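Local coordinates for protein FAD dependent oxidoreductase (Chelativorans sp. BNC1, PDB 6PXS) that acts as an iminodiacetate oxidase, a flavoenzyme of the DadA family that carries bound FAD and is linked to the breakdown of EDTA, at residues V26-N32 / A168-Y174; V88-A94 / W240-M246; A148-G152 / L252-R258. One frame throughout, in Å; residues are numbered along the deposited sequence.

Interaction 1: V26-N32 / A168-Y174; sequences VEIIDQN and ATLRNDY. With FAD (flavin-adenine dinucleotide), chain E.
Glu27, Ile28 and Ile29 run parallel to Thr169, Leu170 and Arg171, the two short strand axes 4.9 Å apart at closest and 17° from parallel. Backbone bonds pass between them, including Ile28 N to Thr169 O at 2.8 Å and Asp30 N to Arg171 O. On the face carrying Glu27 and Ile29, Arg171 bends at chi3 (53°), which brings its NH2 into a salt bridge with Glu27 OE2 at 3.1 Å. That oxygen lies in the guanidinium plane but is met on its anti side. Asp173 OD2, also in plane, pairs with NH1 to complete a three-residue salt-bridge network, and Ile29 CG1 lies over one face of the guanidinium. On the other face Ile28 CG2 meets Leu170 CD1 at 3.9 Å. Just past the strands both segments reach the adenosine of FAD: Gln31 N gives a weak bond to N3A (3.3 Å), Tyr174 CE1 approaches N6A to 3.4 Å, and Asp30, held by Ala8 N, sits beside the ribose, as in many Rossmann-type FAD folds. Strand 26-29 lies between strands 3-6 and 169-171, the latter at the sheet's edge within this chain; helix 10-20 packs on Val26 and Ile28, and helix 152-164 on Ile28 and Leu170.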
# COMPACT_ATOMS: atom_id res chain seq x y z
N VAL A 26 -19.48 -18.71 -22.45
CA VAL A 26 -19.60 -17.79 -21.32
C VAL A 26 -18.72 -16.58 -21.58
O VAL A 26 -17.52 -16.72 -21.86
CB VAL A 26 -19.21 -18.48 -20.00
CG1 VAL A 26 -19.41 -17.53 -18.83
CG2 VAL A 26 -20.02 -19.75 -19.80
N GLU A 27 -19.31 -15.39 -21.48
CA GLU A 27 -18.59 -14.12 -21.57
C GLU A 27 -18.75 -13.40 -20.24
O GLU A 27 -19.86 -12.98 -19.89
CB GLU A 27 -19.11 -13.27 -22.73
CG GLU A 27 -18.44 -11.91 -22.85
CD GLU A 27 -18.96 -11.10 -24.03
OE1 GLU A 27 -19.95 -11.53 -24.65
OE2 GLU A 27 -18.37 -10.04 -24.33
N ILE A 28 -17.65 -13.26 -19.50
CA ILE A 28 -17.66 -12.70 -18.15
C ILE A 28 -17.13 -11.27 -18.20
O ILE A 28 -16.11 -11.00 -18.85
CB ILE A 28 -16.83 -13.55 -17.19
CG1 ILE A 28 -17.14 -15.04 -17.37
CG2 ILE A 28 -17.09 -13.14 -15.75
CD1 ILE A 28 -16.28 -15.95 -16.52
N ILE A 29 -17.82 -10.37 -17.51
CA ILE A 29 -17.41 -8.97 -17.40
C ILE A 29 -17.46 -8.59 -15.93
O ILE A 29 -18.46 -8.85 -15.25
CB ILE A 29 -18.31 -8.04 -18.24
CG1 ILE A 29 -18.31 -8.50 -19.70
CG2 ILE A 29 -17.83 -6.60 -18.12
CD1 ILE A 29 -19.29 -7.75 -20.58
N ASP A 30 -16.39 -7.96 -15.44
CA ASP A 30 -16.29 -7.61 -14.02
C ASP A 30 -15.43 -6.37 -13.88
O ASP A 30 -14.26 -6.37 -14.27
CB ASP A 30 -15.70 -8.77 -13.21
CG ASP A 30 -15.55 -8.43 -11.74
OD1 ASP A 30 -16.58 -8.33 -11.04
OD2 ASP A 30 -14.39 -8.27 -11.28
N GLN A 31 -16.02 -5.31 -13.31
CA GLN A 31 -15.28 -4.06 -13.12
C GLN A 31 -14.29 -4.16 -11.97
O GLN A 31 -13.26 -3.47 -11.98
CB GLN A 31 -16.26 -2.92 -12.88
CG GLN A 31 -15.63 -1.56 -12.59
CD GLN A 31 -14.91 -0.98 -13.79
OE1 GLN A 31 -14.08 -1.64 -14.41
NE2 GLN A 31 -15.23 0.27 -14.13
N ASN A 32 -14.56 -5.02 -10.99
CA ASN A 32 -13.75 -5.12 -9.78
C ASN A 32 -13.78 -3.80 -9.00
O ASN A 32 -12.75 -3.21 -8.69
CB ASN A 32 -12.30 -5.52 -10.11
CG ASN A 32 -11.54 -6.00 -8.90
OD1 ASN A 32 -11.40 -7.20 -8.68
ND2 ASN A 32 -11.03 -5.06 -8.10
N ALA A 168 -14.24 -20.00 -21.55
CA ALA A 168 -14.86 -18.75 -21.12
C ALA A 168 -13.88 -17.59 -21.30
O ALA A 168 -12.68 -17.77 -21.52
CB ALA A 168 -15.32 -18.85 -19.67
N THR A 169 -14.41 -16.37 -21.19
CA THR A 169 -13.64 -15.15 -21.35
C THR A 169 -13.88 -14.22 -20.17
O THR A 169 -15.00 -14.15 -19.65
CB THR A 169 -13.99 -14.42 -22.65
OG1 THR A 169 -15.33 -13.90 -22.56
CG2 THR A 169 -13.90 -15.37 -23.84
N LEU A 170 -12.83 -13.52 -19.75
CA LEU A 170 -12.90 -12.59 -18.63
C LEU A 170 -12.33 -11.25 -19.06
O LEU A 170 -11.27 -11.20 -19.69
CB LEU A 170 -12.14 -13.13 -17.42
CG LEU A 170 -12.05 -12.21 -16.20
CD1 LEU A 170 -13.44 -11.87 -15.67
CD2 LEU A 170 -11.21 -12.87 -15.12
N ARG A 171 -13.02 -10.17 -18.72
CA ARG A 171 -12.64 -8.83 -19.14
C ARG A 171 -13.01 -7.84 -18.05
O ARG A 171 -13.99 -8.02 -17.33
CB ARG A 171 -13.32 -8.46 -20.47
CG ARG A 171 -13.31 -6.98 -20.80
CD ARG A 171 -13.66 -6.74 -22.27
NE ARG A 171 -14.92 -7.38 -22.65
CZ ARG A 171 -16.11 -6.78 -22.66
NH1 ARG A 171 -16.23 -5.51 -22.29
NH2 ARG A 171 -17.18 -7.46 -23.03
N ASN A 172 -12.19 -6.79 -17.93
CA ASN A 172 -12.43 -5.71 -16.97
C ASN A 172 -13.14 -4.59 -17.72
O ASN A 172 -12.55 -3.93 -18.57
CB ASN A 172 -11.12 -5.23 -16.35
CG ASN A 172 -11.34 -4.30 -15.17
OD1 ASN A 172 -11.23 -3.08 -15.29
ND2 ASN A 172 -11.66 -4.88 -14.02
N ASP A 173 -14.41 -4.37 -17.39
CA ASP A 173 -15.22 -3.39 -18.10
C ASP A 173 -16.47 -3.11 -17.27
O ASP A 173 -16.84 -3.88 -16.38
CB ASP A 173 -15.60 -3.90 -19.50
CG ASP A 173 -16.04 -2.78 -20.42
OD1 ASP A 173 -16.01 -1.61 -19.99
OD2 ASP A 173 -16.42 -3.07 -21.58
N TYR A 174 -17.11 -1.98 -17.58
CA TYR A 174 -18.35 -1.57 -16.94
C TYR A 174 -19.44 -1.55 -17.99
O TYR A 174 -19.35 -0.81 -18.97
CB TYR A 174 -18.20 -0.19 -16.28
CG TYR A 174 -19.38 0.21 -15.42
CD1 TYR A 174 -19.51 -0.27 -14.12
CD2 TYR A 174 -20.36 1.07 -15.90
CE1 TYR A 174 -20.59 0.10 -13.33
CE2 TYR A 174 -21.44 1.44 -15.12
CZ TYR A 174 -21.55 0.95 -13.83
OH TYR A 174 -22.62 1.32 -13.04
PA FAD E . -19.28 -9.19 -5.15
O1A FAD E . -19.16 -7.80 -4.66
O2A FAD E . -18.17 -10.12 -4.67
O5B FAD E . -19.37 -9.25 -6.72
C5B FAD E . -19.88 -8.14 -7.48
C4B FAD E . -18.98 -7.93 -8.68
O4B FAD E . -19.75 -7.37 -9.77
C3B FAD E . -17.82 -6.96 -8.43
O3B FAD E . -16.64 -7.44 -9.06
C2B FAD E . -18.31 -5.67 -9.07
O2B FAD E . -17.24 -4.83 -9.50
C1B FAD E . -19.08 -6.23 -10.26
N9A FAD E . -20.08 -5.32 -10.82
C8A FAD E . -21.12 -4.72 -10.17
N7A FAD E . -21.85 -3.94 -10.93
C5A FAD E . -21.25 -4.04 -12.18
C6A FAD E . -21.54 -3.45 -13.42
N6A FAD E . -22.56 -2.62 -13.63
N1A FAD E . -20.73 -3.75 -14.46
C2A FAD E . -19.71 -4.58 -14.26
N3A FAD E . -19.34 -5.19 -13.14
C4A FAD E . -20.15 -4.88 -12.12
N1 FAD E . -19.74 -14.82 3.80
C2 FAD E . -19.59 -16.05 4.38
O2 FAD E . -20.21 -17.03 3.97
N3 FAD E . -18.73 -16.20 5.45
C4 FAD E . -17.97 -15.20 6.03
O4 FAD E . -17.24 -15.46 6.99
C4X FAD E . -18.14 -13.90 5.41
N5 FAD E . -17.46 -12.90 5.90
C5X FAD E . -17.62 -11.66 5.30
C6 FAD E . -16.90 -10.58 5.81
C7 FAD E . -17.02 -9.31 5.25
C7M FAD E . -16.22 -8.17 5.82
C8 FAD E . -17.88 -9.11 4.16
C8M FAD E . -18.03 -7.75 3.53
C9 FAD E . -18.60 -10.19 3.65
C9A FAD E . -18.48 -11.46 4.21
N10 FAD E . -19.19 -12.57 3.72
C10 FAD E . -19.05 -13.81 4.30
C1' FAD E . -20.12 -12.42 2.58
C2' FAD E . -19.45 -12.60 1.22
O2' FAD E . -18.16 -11.99 1.23
C3' FAD E . -20.31 -11.94 0.15
O3' FAD E . -21.68 -12.23 0.41
C4' FAD E . -19.99 -12.37 -1.28
O4' FAD E . -18.61 -12.10 -1.55
C5' FAD E . -20.87 -11.65 -2.29
O5' FAD E . -20.46 -12.02 -3.62
P FAD E . -21.10 -11.33 -4.88
O1P FAD E . -22.62 -11.39 -4.76
O2P FAD E . -20.54 -11.87 -6.15
O3P FAD E . -20.66 -9.82 -4.69

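Interaction 2: V88-A94 / W240-M246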
# COMPACT_ATOMS: atom_id res chain seq x y z
N VAL A 88 -11.30 -27.62 9.83
CA VAL A 88 -10.57 -27.44 11.08
C VAL A 88 -11.46 -27.49 12.31
O VAL A 88 -10.95 -27.40 13.43
CB VAL A 88 -9.79 -26.11 11.08
CG1 VAL A 88 -8.76 -26.09 9.96
CG2 VAL A 88 -10.76 -24.93 10.93
N GLY A 89 -12.77 -27.62 12.14
CA GLY A 89 -13.69 -27.54 13.25
C GLY A 89 -13.93 -26.11 13.69
O GLY A 89 -13.27 -25.17 13.25
N ALA A 90 -14.91 -25.95 14.58
CA ALA A 90 -15.30 -24.63 15.05
C ALA A 90 -15.59 -24.69 16.54
O ALA A 90 -15.96 -25.73 17.08
CB ALA A 90 -16.54 -24.11 14.31
N LEU A 91 -15.41 -23.54 17.20
CA LEU A 91 -15.72 -23.37 18.61
C LEU A 91 -16.78 -22.29 18.75
O LEU A 91 -16.60 -21.18 18.25
CB LEU A 91 -14.47 -22.98 19.41
CG LEU A 91 -13.34 -24.01 19.48
CD1 LEU A 91 -12.11 -23.40 20.12
CD2 LEU A 91 -13.78 -25.24 20.26
N VAL A 92 -17.87 -22.62 19.42
CA VAL A 92 -18.97 -21.69 19.67
C VAL A 92 -18.89 -21.27 21.13
O VAL A 92 -18.93 -22.11 22.03
CB VAL A 92 -20.33 -22.32 19.34
CG1 VAL A 92 -21.44 -21.29 19.52
CG2 VAL A 92 -20.33 -22.86 17.92
N LEU A 93 -18.78 -19.97 21.36
CA LEU A 93 -18.62 -19.41 22.69
C LEU A 93 -19.86 -18.61 23.08
O LEU A 93 -20.72 -18.30 22.26
CB LEU A 93 -17.38 -18.51 22.76
CG LEU A 93 -16.00 -19.17 22.81
CD1 LEU A 93 -15.86 -20.23 21.73
CD2 LEU A 93 -14.91 -18.12 22.66
N ALA A 94 -19.93 -18.29 24.37
CA ALA A 94 -20.95 -17.41 24.91
C ALA A 94 -20.50 -16.98 26.30
O ALA A 94 -19.70 -17.67 26.95
CB ALA A 94 -22.33 -18.09 24.96
N TRP A 240 -5.72 -24.59 13.81
CA TRP A 240 -6.59 -23.85 14.71
C TRP A 240 -8.02 -23.83 14.17
O TRP A 240 -8.22 -23.66 12.96
CB TRP A 240 -6.09 -22.42 14.89
CG TRP A 240 -4.82 -22.33 15.68
CD1 TRP A 240 -4.00 -23.36 16.04
CD2 TRP A 240 -4.24 -21.15 16.22
NE1 TRP A 240 -2.94 -22.89 16.77
CE2 TRP A 240 -3.06 -21.53 16.90
CE3 TRP A 240 -4.59 -19.79 16.21
CZ2 TRP A 240 -2.24 -20.61 17.55
CZ3 TRP A 240 -3.78 -18.88 16.85
CH2 TRP A 240 -2.61 -19.30 17.51
N PRO A 241 -9.02 -23.99 15.03
CA PRO A 241 -10.41 -24.02 14.56
C PRO A 241 -10.96 -22.61 14.36
O PRO A 241 -10.28 -21.61 14.57
CB PRO A 241 -11.13 -24.75 15.70
CG PRO A 241 -10.37 -24.34 16.91
CD PRO A 241 -8.93 -24.23 16.48
N VAL A 242 -12.23 -22.56 13.96
CA VAL A 242 -12.97 -21.31 13.88
C VAL A 242 -13.55 -21.01 15.26
O VAL A 242 -13.81 -21.91 16.06
CB VAL A 242 -14.07 -21.41 12.81
CG1 VAL A 242 -14.86 -20.11 12.73
CG2 VAL A 242 -13.47 -21.75 11.45
N VAL A 243 -13.75 -19.72 15.54
CA VAL A 243 -14.32 -19.27 16.80
C VAL A 243 -15.55 -18.43 16.50
O VAL A 243 -15.50 -17.52 15.67
CB VAL A 243 -13.30 -18.46 17.63
CG1 VAL A 243 -13.90 -18.06 18.97
CG2 VAL A 243 -12.03 -19.27 17.82
N LEU A 244 -16.66 -18.74 17.18
CA LEU A 244 -17.94 -18.07 16.98
C LEU A 244 -18.47 -17.62 18.33
O LEU A 244 -19.23 -18.34 18.99
CB LEU A 244 -18.94 -18.99 16.28
CG LEU A 244 -18.48 -19.63 14.97
CD1 LEU A 244 -19.54 -20.58 14.44
CD2 LEU A 244 -18.16 -18.56 13.94
N PRO A 245 -18.09 -16.42 18.79
CA PRO A 245 -18.58 -15.93 20.09
C PRO A 245 -20.06 -15.57 20.11
O PRO A 245 -20.55 -15.14 21.16
CB PRO A 245 -17.71 -14.69 20.34
CG PRO A 245 -17.25 -14.26 19.00
CD PRO A 245 -17.12 -15.49 18.18
N MET A 246 -20.78 -15.72 19.00
CA MET A 246 -22.22 -15.50 18.96
C MET A 246 -22.57 -14.09 19.43
O MET A 246 -23.51 -13.89 20.21
CB MET A 246 -22.95 -16.55 19.81
CG MET A 246 -22.70 -17.98 19.37
SD MET A 246 -23.14 -18.28 17.65
CE MET A 246 -24.85 -17.75 17.64
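Leu91 is held through both its backbone polar atoms: its N donates to Val242 O, and its O receives Leu244 N. One step to either side, Val242 N bonds to Gly89 O (2.9 Å) and Leu93 N to Leu244 O. These four bonds join strands 90-93 and 242-244 as a parallel pair.

The side chains then close over both faces. On one, Leu91 crosses the ring of Pro241, CD1 to CG at 3.8 Å, and farther along Leu93 CD2 rests on Val243 CG1, also at 3.8 Å. On the other, Ala90 CB faces Val242 CB at 4.0 Å, and Val92 splits its branches: CG2 lies 4.2 Å from Leu244 CD1, while CG1, opposite the backbone N (chi1 -177°), touches Met246 CG at 3.5 Å. The bend of Met246 at chi2 (-57°) keeps its SD at 3.9 Å from Val92 CG1. At the start of the pair Val88 CG2 lies against Trp240 O, 3.5 Å away.

In the second shell, strand 141-144 pairs antiparallel with the far edge of strand 90-93 through Ala90 and Val92. Within this four-stranded mixed sheet 242-244 is the last strand, though Val243 also bonds through its backbone to Met251. Helix 97-111 brings Ile103 against Val92 and Met246, and helix 127-131 brings Ala128 against Leu91 and Leu131 against Pro241.

Every hydrogen bond between the segments is backbone to backbone, and the side chains that meet are hydrocarbon apart from one thioether. The main-chain bonds hold the strands together without reading the sequence, so aliphatic shape probably does more to choose the register, with no ionisable group taking part.

Interaction 3: A148-G152 / L252-R258; sequences ARVDG and LAFDDSR
Arg149 lies along Ala253, Phe254 and Asp255, where strand 251-254 turns back into strand 258-261 as a beta hairpin closed by Phe254 N to Arg258 O; an inverse gamma turn centred on Asp256 lies in the connection.

Two ionic contacts join the segments. Arg149 NH2 and Asp255 OD1 form a salt bridge that includes a weak hydrogen bond, at 3.4 Å; the oxygen lies in the guanidinium plane, although the carboxylate itself is turned 73° from it. The other, from Asp151 OD2 to Arg258 NH2, is long at 3.7 Å. Asp151 is also the N-cap of helix 152-164, its OD1 weakly bonded to the backbone N of Arg153 and Leu154.

The apolar contact is Arg149 CB to Leu252 CD1, at 3.6 Å.

Polar groups gather at the Phe254 ring. With CG between the backbone N and carbonyl carbon (chi1 44°), Arg149 bends once, at chi2 (78°), then runs extended past Phe254. The ring turns its edge to a guanidinium face, Phe254 CD1 being 3.7 Å from Arg149 NH1. Val150 O lies at the same ring's edge, in its plane.

Outside the pair, Arg149 NH1 donates to Gly84 O, and Asp256 forms salt bridges with Arg153 and Arg161 of the third subunit. A methionine in place of Arg149 would probably leave Asp255 without its cationic mate and Gly84 O without this donor. Ala253 O stands 3.2 Å from Arg149 NE, but at an angle too poor for a hydrogen bond.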
# COMPACT_ATOMS: atom_id res chain seq x y z
N ALA A 148 -15.55 -25.42 8.98
CA ALA A 148 -14.40 -25.22 8.11
C ALA A 148 -14.27 -23.75 7.76
O ALA A 148 -15.15 -22.93 8.05
CB ALA A 148 -14.52 -26.06 6.83
N ARG A 149 -13.15 -23.41 7.13
CA ARG A 149 -12.90 -22.06 6.64
C ARG A 149 -12.31 -22.16 5.24
O ARG A 149 -11.93 -23.23 4.77
CB ARG A 149 -11.97 -21.28 7.58
CG ARG A 149 -10.75 -22.04 8.11
CD ARG A 149 -9.63 -22.16 7.09
NE ARG A 149 -8.39 -22.64 7.72
CZ ARG A 149 -7.28 -22.95 7.05
NH1 ARG A 149 -7.23 -22.84 5.73
NH2 ARG A 149 -6.21 -23.37 7.72
N VAL A 150 -12.24 -21.01 4.57
CA VAL A 150 -11.75 -20.94 3.19
C VAL A 150 -11.38 -19.49 2.89
O VAL A 150 -11.87 -18.57 3.53
CB VAL A 150 -12.81 -21.47 2.19
CG1 VAL A 150 -14.08 -20.63 2.27
CG2 VAL A 150 -12.25 -21.48 0.78
N ASP A 151 -10.52 -19.30 1.90
CA ASP A 151 -10.17 -17.97 1.41
C ASP A 151 -11.13 -17.61 0.28
O ASP A 151 -11.03 -18.16 -0.82
CB ASP A 151 -8.71 -17.93 0.94
CG ASP A 151 -8.24 -16.52 0.61
OD1 ASP A 151 -9.04 -15.73 0.05
OD2 ASP A 151 -7.07 -16.20 0.90
N GLY A 152 -12.05 -16.69 0.56
CA GLY A 152 -13.07 -16.35 -0.43
C GLY A 152 -12.49 -15.94 -1.77
O GLY A 152 -12.97 -16.37 -2.82
N LEU A 252 -10.92 -16.45 12.75
CA LEU A 252 -10.42 -17.71 12.22
C LEU A 252 -8.94 -17.56 11.93
O LEU A 252 -8.37 -16.47 12.02
CB LEU A 252 -11.19 -18.13 10.97
CG LEU A 252 -11.16 -17.16 9.78
CD1 LEU A 252 -11.64 -17.86 8.51
CD2 LEU A 252 -12.01 -15.93 10.05
N ALA A 253 -8.31 -18.68 11.56
CA ALA A 253 -6.88 -18.72 11.30
C ALA A 253 -6.60 -19.40 9.97
O ALA A 253 -7.35 -20.28 9.54
CB ALA A 253 -6.13 -19.45 12.41
N PHE A 254 -5.52 -18.98 9.33
CA PHE A 254 -5.04 -19.58 8.09
C PHE A 254 -3.63 -20.12 8.29
O PHE A 254 -3.00 -19.90 9.33
CB PHE A 254 -5.08 -18.58 6.93
CG PHE A 254 -6.48 -18.20 6.52
CD1 PHE A 254 -7.29 -19.11 5.85
CD2 PHE A 254 -6.98 -16.94 6.78
CE1 PHE A 254 -8.57 -18.76 5.47
CE2 PHE A 254 -8.26 -16.58 6.40
CZ PHE A 254 -9.05 -17.50 5.74
N ASP A 255 -3.13 -20.83 7.28
CA ASP A 255 -1.90 -21.60 7.44
C ASP A 255 -0.70 -20.70 7.71
O ASP A 255 0.17 -21.06 8.51
CB ASP A 255 -1.65 -22.45 6.19
CG ASP A 255 -2.53 -23.69 6.14
OD1 ASP A 255 -2.93 -24.19 7.21
OD2 ASP A 255 -2.82 -24.17 5.02
N ASP A 256 -0.62 -19.55 7.05
CA ASP A 256 0.57 -18.72 7.15
C ASP A 256 0.53 -17.83 8.39
O ASP A 256 0.68 -16.61 8.29
CB ASP A 256 0.75 -17.87 5.89
CG ASP A 256 2.08 -17.14 5.85
OD1 ASP A 256 2.84 -17.23 6.84
OD2 ASP A 256 2.38 -16.49 4.83
N SER A 257 0.32 -18.43 9.56
CA SER A 257 0.39 -17.71 10.83
C SER A 257 -0.50 -16.47 10.83
O SER A 257 -0.18 -15.45 11.44
CB SER A 257 1.84 -17.32 11.16
OG SER A 257 2.69 -18.45 11.14
N ARG A 258 -1.64 -16.56 10.14
CA ARG A 258 -2.54 -15.44 9.96
C ARG A 258 -3.85 -15.70 10.70
O ARG A 258 -4.39 -16.81 10.65
CB ARG A 258 -2.82 -15.20 8.47
CG ARG A 258 -3.52 -13.89 8.17
CD ARG A 258 -3.55 -13.61 6.67
NE ARG A 258 -4.33 -14.61 5.94
CZ ARG A 258 -4.53 -14.59 4.63
NH1 ARG A 258 -4.01 -13.62 3.89
NH2 ARG A 258 -5.25 -15.54 4.06

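Interaction 1 meets the adenosine end of FAD, while interactions 2 and 3 lie toward the flavin end, at a distance from it, their centres 13 Å apart. Those two touch directly: Trp240 CB packs on Ala253 CB at 3.9 Å, and Val88 CG2 on Arg149 CG at 4.0 Å. They also share a neighbour in the FAD-binding residue Val44, which lies close to both Val242 and Leu252. Neither grips the cofactor: the side chain of Leu252 is about 6 Å from FAD, and that of Leu244 is about 8 Å from FAD. Interaction 1 is remote, its nearest atoms about 11 Å from interaction 3 and about 25 Å from interaction 2. In sequence, the segments of all three interleave.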